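Local coordinates for protein translation initiation factor 6 (Methanocaldococcus jannaschii, PDB 1G61) that binds the 50S ribosomal subunit and prevents it from joining the 30S subunit to form the 70S initiation complex, at residues G142-L147 against P165-D170; K7-I12 against N38-V43. All coordinates share one frame; numbering follows the deposited sequence.

Interaction 1 of 2, residues G142-L147 against P165-D170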
loop_
_atom_site.group_PDB
_atom_site.type_symbol
_atom_site.label_atom_id
_atom_site.label_comp_id
_atom_site.label_asym_id
_atom_site.label_seq_id
_atom_site.Cartn_x
_atom_site.Cartn_y
_atom_site.Cartn_z
ATOM N N GLY A 142 4.683 8.682 13.085
ATOM C CA GLY A 142 5.479 9.794 12.534
ATOM C C GLY A 142 4.865 10.274 11.243
ATOM O O GLY A 142 3.696 9.936 10.921
ATOM N N THR A 143 5.647 11.061 10.516
ATOM C CA THR A 143 5.225 11.731 9.283
ATOM C C THR A 143 6.193 11.389 8.156
ATOM O O THR A 143 7.210 10.748 8.424
ATOM C CB THR A 143 5.180 13.255 9.493
ATOM O OG1 THR A 143 6.446 13.675 10.033
ATOM C CG2 THR A 143 4.156 13.622 10.566
ATOM N N ILE A 144 5.886 11.819 6.943
ATOM C CA ILE A 144 6.771 11.725 5.788
ATOM C C ILE A 144 6.823 13.095 5.152
ATOM O O ILE A 144 5.759 13.567 4.730
ATOM C CB ILE A 144 6.294 10.663 4.755
ATOM C CG1 ILE A 144 6.271 9.262 5.317
ATOM C CG2 ILE A 144 7.120 10.780 3.460
ATOM C CD1 ILE A 144 7.579 8.535 5.246
ATOM N N ALA A 145 8.019 13.703 5.122
ATOM C CA ALA A 145 8.173 15.046 4.534
ATOM C C ALA A 145 7.180 15.964 5.237
ATOM O O ALA A 145 6.556 16.792 4.566
ATOM C CB ALA A 145 7.995 15.043 3.036
ATOM N N GLU A 146 6.993 15.832 6.543
ATOM C CA GLU A 146 6.121 16.649 7.390
ATOM C C GLU A 146 4.643 16.330 7.234
ATOM O O GLU A 146 3.805 16.944 7.920
ATOM C CB GLU A 146 6.293 18.169 7.148
ATOM C CG GLU A 146 7.768 18.602 7.125
ATOM C CD GLU A 146 7.933 20.112 7.166
ATOM O OE1 GLU A 146 8.193 20.724 6.095
ATOM O OE2 GLU A 146 7.831 20.642 8.290
ATOM N N LEU A 147 4.263 15.390 6.387
ATOM C CA LEU A 147 2.869 15.041 6.131
ATOM C C LEU A 147 2.413 13.828 6.908
ATOM O O LEU A 147 3.136 12.829 6.992
ATOM C CB LEU A 147 2.676 14.764 4.620
ATOM C CG LEU A 147 3.093 15.957 3.718
ATOM C CD1 LEU A 147 3.106 15.501 2.264
ATOM C CD2 LEU A 147 2.169 17.142 3.956
ATOM N N PRO A 165 9.581 13.367 -2.591
ATOM C CA PRO A 165 10.912 13.923 -2.929
ATOM C C PRO A 165 11.498 14.825 -1.857
ATOM O O PRO A 165 12.739 15.084 -1.929
ATOM C CB PRO A 165 10.641 14.680 -4.241
ATOM C CG PRO A 165 9.204 14.945 -4.265
ATOM C CD PRO A 165 8.524 13.824 -3.519
ATOM N N LEU A 166 10.746 15.347 -0.897
ATOM C CA LEU A 166 11.281 16.308 0.069
ATOM C C LEU A 166 11.678 15.661 1.375
ATOM O O LEU A 166 11.953 16.346 2.372
ATOM C CB LEU A 166 10.294 17.466 0.328
ATOM C CG LEU A 166 10.056 18.340 -0.914
ATOM C CD1 LEU A 166 9.109 19.480 -0.583
ATOM C CD2 LEU A 166 11.382 18.833 -1.488
ATOM N N VAL A 167 11.769 14.348 1.423
ATOM C CA VAL A 167 12.267 13.666 2.632
ATOM C C VAL A 167 13.751 13.932 2.795
ATOM O O VAL A 167 14.565 13.795 1.859
ATOM C CB VAL A 167 12.005 12.155 2.518
ATOM C CG1 VAL A 167 12.742 11.395 3.600
ATOM C CG2 VAL A 167 10.527 11.850 2.606
ATOM N N GLU A 168 14.137 14.335 4.015
ATOM C CA GLU A 168 15.539 14.673 4.269
ATOM C C GLU A 168 16.316 13.416 4.642
ATOM O O GLU A 168 15.721 12.417 5.052
ATOM C CB GLU A 168 15.593 15.752 5.375
ATOM C CG GLU A 168 14.994 17.069 4.923
ATOM C CD GLU A 168 14.964 18.205 5.895
ATOM O OE1 GLU A 168 15.747 18.219 6.874
ATOM O OE2 GLU A 168 14.129 19.131 5.687
ATOM N N ASP A 169 17.652 13.437 4.569
ATOM C CA ASP A 169 18.460 12.276 4.758
ATOM C C ASP A 169 18.243 11.643 6.134
ATOM O O ASP A 169 18.284 10.400 6.192
ATOM C CB ASP A 169 19.965 12.587 4.564
ATOM C CG ASP A 169 20.269 13.111 3.174
ATOM O OD1 ASP A 169 19.521 12.817 2.222
ATOM O OD2 ASP A 169 21.331 13.797 3.112
ATOM N N ASP A 170 18.061 12.418 7.191
ATOM C CA ASP A 170 17.917 11.811 8.511
ATOM C C ASP A 170 16.632 11.005 8.565
ATOM O O ASP A 170 16.611 9.919 9.191
ATOM C CB ASP A 170 17.959 12.851 9.617
ATOM C CG ASP A 170 17.035 14.005 9.355
ATOM O OD1 ASP A 170 16.297 14.029 8.348
ATOM O OD2 ASP A 170 17.076 14.923 10.190
#

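Interaction 2 of 2, residues K7-I12 against N38-V43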
loop_
_atom_site.group_PDB
_atom_site.type_symbol
_atom_site.label_atom_id
_atom_site.label_comp_id
_atom_site.label_asym_id
_atom_site.label_seq_id
_atom_site.Cartn_x
_atom_site.Cartn_y
_atom_site.Cartn_z
ATOM N N LYS A 7 0.221 1.356 -15.780
ATOM C CA LYS A 7 -1.179 1.090 -15.995
ATOM C C LYS A 7 -2.026 2.297 -15.635
ATOM O O LYS A 7 -1.665 3.031 -14.700
ATOM C CB LYS A 7 -1.722 -0.049 -15.106
ATOM C CG LYS A 7 -1.312 -1.439 -15.459
ATOM C CD LYS A 7 -1.949 -1.890 -16.762
ATOM C CE LYS A 7 -3.439 -2.140 -16.532
ATOM N NZ LYS A 7 -4.073 -2.448 -17.845
ATOM N N TYR A 8 -3.133 2.434 -16.332
ATOM C CA TYR A 8 -4.259 3.195 -15.849
ATOM C C TYR A 8 -5.334 2.165 -15.497
ATOM O O TYR A 8 -5.434 1.125 -16.153
ATOM C CB TYR A 8 -4.801 4.158 -16.893
ATOM C CG TYR A 8 -3.816 5.125 -17.462
ATOM C CD1 TYR A 8 -3.024 4.807 -18.558
ATOM C CD2 TYR A 8 -3.667 6.378 -16.870
ATOM C CE1 TYR A 8 -2.120 5.749 -19.037
ATOM C CE2 TYR A 8 -2.772 7.319 -17.342
ATOM C CZ TYR A 8 -1.999 6.980 -18.432
ATOM O OH TYR A 8 -1.107 7.896 -18.946
ATOM N N PHE A 9 -6.103 2.434 -14.465
ATOM C CA PHE A 9 -7.268 1.609 -14.118
ATOM C C PHE A 9 -8.522 2.329 -14.622
ATOM O O PHE A 9 -8.940 3.312 -13.970
ATOM C CB PHE A 9 -7.350 1.408 -12.613
ATOM C CG PHE A 9 -6.334 0.461 -12.013
ATOM C CD1 PHE A 9 -5.432 -0.266 -12.812
ATOM C CD2 PHE A 9 -6.300 0.273 -10.640
ATOM C CE1 PHE A 9 -4.536 -1.143 -12.242
ATOM C CE2 PHE A 9 -5.375 -0.600 -10.077
ATOM C CZ PHE A 9 -4.499 -1.297 -10.875
ATOM N N SER A 10 -9.066 1.841 -15.733
ATOM C CA SER A 10 -10.207 2.474 -16.373
ATOM C C SER A 10 -9.960 3.985 -16.487
ATOM O O SER A 10 -10.824 4.817 -16.172
ATOM C CB SER A 10 -11.527 2.189 -15.634
ATOM O OG SER A 10 -11.745 0.775 -15.640
ATOM N N GLY A 11 -8.763 4.363 -16.948
ATOM C CA GLY A 11 -8.360 5.735 -17.183
ATOM C C GLY A 11 -7.755 6.512 -16.016
ATOM O O GLY A 11 -7.266 7.646 -16.171
ATOM N N ILE A 12 -7.773 5.915 -14.826
ATOM C CA ILE A 12 -7.366 6.606 -13.614
ATOM C C ILE A 12 -5.906 6.260 -13.305
ATOM O O ILE A 12 -5.578 5.061 -13.220
ATOM C CB ILE A 12 -8.274 6.194 -12.427
ATOM C CG1 ILE A 12 -9.720 6.617 -12.666
ATOM C CG2 ILE A 12 -7.748 6.722 -11.106
ATOM C CD1 ILE A 12 -10.698 5.937 -11.714
ATOM N N ASN A 38 -5.594 -9.735 -14.685
ATOM C CA ASN A 38 -4.541 -10.704 -14.973
ATOM C C ASN A 38 -3.170 -10.043 -15.106
ATOM O O ASN A 38 -2.183 -10.647 -14.650
ATOM C CB ASN A 38 -4.869 -11.499 -16.226
ATOM C CG ASN A 38 -6.084 -12.410 -16.089
ATOM O OD1 ASN A 38 -6.482 -12.861 -14.991
ATOM N ND2 ASN A 38 -6.694 -12.663 -17.256
ATOM N N GLU A 39 -3.096 -8.853 -15.692
ATOM C CA GLU A 39 -1.818 -8.160 -15.859
ATOM C C GLU A 39 -1.249 -7.824 -14.490
ATOM O O GLU A 39 -0.038 -7.998 -14.230
ATOM C CB GLU A 39 -1.899 -6.872 -16.681
ATOM C CG GLU A 39 -2.091 -7.051 -18.176
ATOM C CD GLU A 39 -2.739 -5.871 -18.875
ATOM O OE1 GLU A 39 -2.496 -4.708 -18.458
ATOM O OE2 GLU A 39 -3.495 -6.075 -19.864
ATOM N N VAL A 40 -2.071 -7.346 -13.553
ATOM C CA VAL A 40 -1.602 -7.055 -12.206
ATOM C C VAL A 40 -1.146 -8.309 -11.472
ATOM O O VAL A 40 -0.060 -8.392 -10.881
ATOM C CB VAL A 40 -2.740 -6.295 -11.464
ATOM C CG1 VAL A 40 -2.358 -6.179 -9.995
ATOM C CG2 VAL A 40 -2.975 -4.937 -12.130
ATOM N N SER A 41 -1.935 -9.373 -11.563
ATOM C CA SER A 41 -1.611 -10.636 -10.939
ATOM C C SER A 41 -0.278 -11.152 -11.450
ATOM O O SER A 41 0.542 -11.681 -10.683
ATOM C CB SER A 41 -2.736 -11.660 -11.208
ATOM O OG SER A 41 -2.325 -12.846 -10.570
ATOM N N GLU A 42 -0.011 -11.031 -12.733
ATOM C CA GLU A 42 1.213 -11.571 -13.312
ATOM C C GLU A 42 2.408 -10.791 -12.845
ATOM O O GLU A 42 3.466 -11.330 -12.555
ATOM C CB GLU A 42 1.111 -11.503 -14.850
ATOM C CG GLU A 42 2.289 -11.987 -15.656
ATOM C CD GLU A 42 2.081 -11.882 -17.164
ATOM O OE1 GLU A 42 2.641 -12.674 -17.951
ATOM O OE2 GLU A 42 1.314 -10.969 -17.572
ATOM N N VAL A 43 2.325 -9.448 -12.818
ATOM C CA VAL A 43 3.535 -8.707 -12.459
ATOM C C VAL A 43 3.808 -8.741 -10.974
ATOM O O VAL A 43 4.972 -8.793 -10.554
ATOM C CB VAL A 43 3.464 -7.282 -13.012
ATOM C CG1 VAL A 43 2.458 -6.453 -12.258
ATOM C CG2 VAL A 43 4.823 -6.598 -12.920
#

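Interaction 1 of 2, residues G142-L147 against P165-D170
With chi1 at -62°, Ile144 carries CG2 opposite its backbone nitrogen, while Val167, at 169°, has CG1 in that place and CG2 next to its own nitrogen; the two methyls meet, Ile144 CG2 lying 3.7 Å from Val167 CG2, with the side chains at a slant to each other. The Val167 methyl also reaches the backbone of the facing loop, since Val167 CG2 lies 4.0 Å from Ala145 N. Ala145 adds its own methyl: Ala145 CB is 4.1 Å from Val167 CG2, and it also approaches Leu166, with Ala145 CB 4.3 Å from Leu166 CB. No hydrogen bond crosses between the segments, so 130 Å² of mainly apolar surface makes the contact. Ala145 projects here from the corner of a type I' turn, Ile144 to Leu147, which is closed by reciprocal backbone bonds between Ile144 and Leu147. Two backbone atoms beside the methyls find partners beyond the segments: Ala145 N donates to Glu171 OE1, and Lys186 NZ to Val167 O. The turn follows strand 138-141, whereas 165-170 leads out of strand 160-163 into helix 169-179, with Glu168 at its N-cap position. Ile144 continues the apolar layer onto Leu175 of that helix, and Val167 onto Leu172.

Interaction 2 of 2, residues K7-I12 against N38-V43
Phe9 brings one end of its ring against the CG2 methyl of Val40, with Phe9 CE1 and CZ each 4.1 Å from Val40 CG2. The methyl comes in obliquely, and the two side chains cross at about a right angle. Ile15, Leu18 and Leu28 pack against the same ring, so Val40 supplies the helix 34-44 side of a largely apolar pocket. Phe9 opens a type I' turn to Ile12, where the backbone angles of Gly11 would jam a side chain against the preceding carbonyl O. Just before the turn, strand 4-7 forms backbone hydrogen bonds from Lys7 to Val209 of strand 207-210; this pairing of an N-terminal with a late strand is consistent with the velcro closure of this alpha-beta barrel. The Lys7 chain sets out toward the helix and bends at chi2 (-69°), which places Lys7 CD 3.3 Å from Glu39 OE1, and again at chi3 (-72°), which directs CE and the ammonium group. That group makes the salt bridge: Lys7 NZ donates to Glu39 OE1 at 2.8 Å, on the syn side of the carboxylate but 32° out of its plane. Asp36 OD1, one helical turn earlier, is its stronger partner. A methionine in place of Lys7 would probably leave the Asp36 and Glu39 carboxylates without their shared countercharge. Farther along, Val43 packs on Val208, which Lys7 also touches.

How the interactions relate
From the N terminus, interaction 2 comes first. Segment 7-12 leaves strand 4-7, and the chain passes through helix 15-18 and strands 20-21 and 25-28 before 38-43 returns to it, closing a loop of 25 intervening residues. Interaction 1 opens only about 100 residues later and closes a shorter loop of 17, which carries strands 154-156 and 160-163 and no helix. The two are in series, neither nesting nor crossing. The centres of interactions 1 and 2 are about 29 Å apart; their nearest atoms are about 19 Å apart. Each sets a type I' turn following a strand beside a helix: mid-helix at 34-44, but at the approach to helix 169-179.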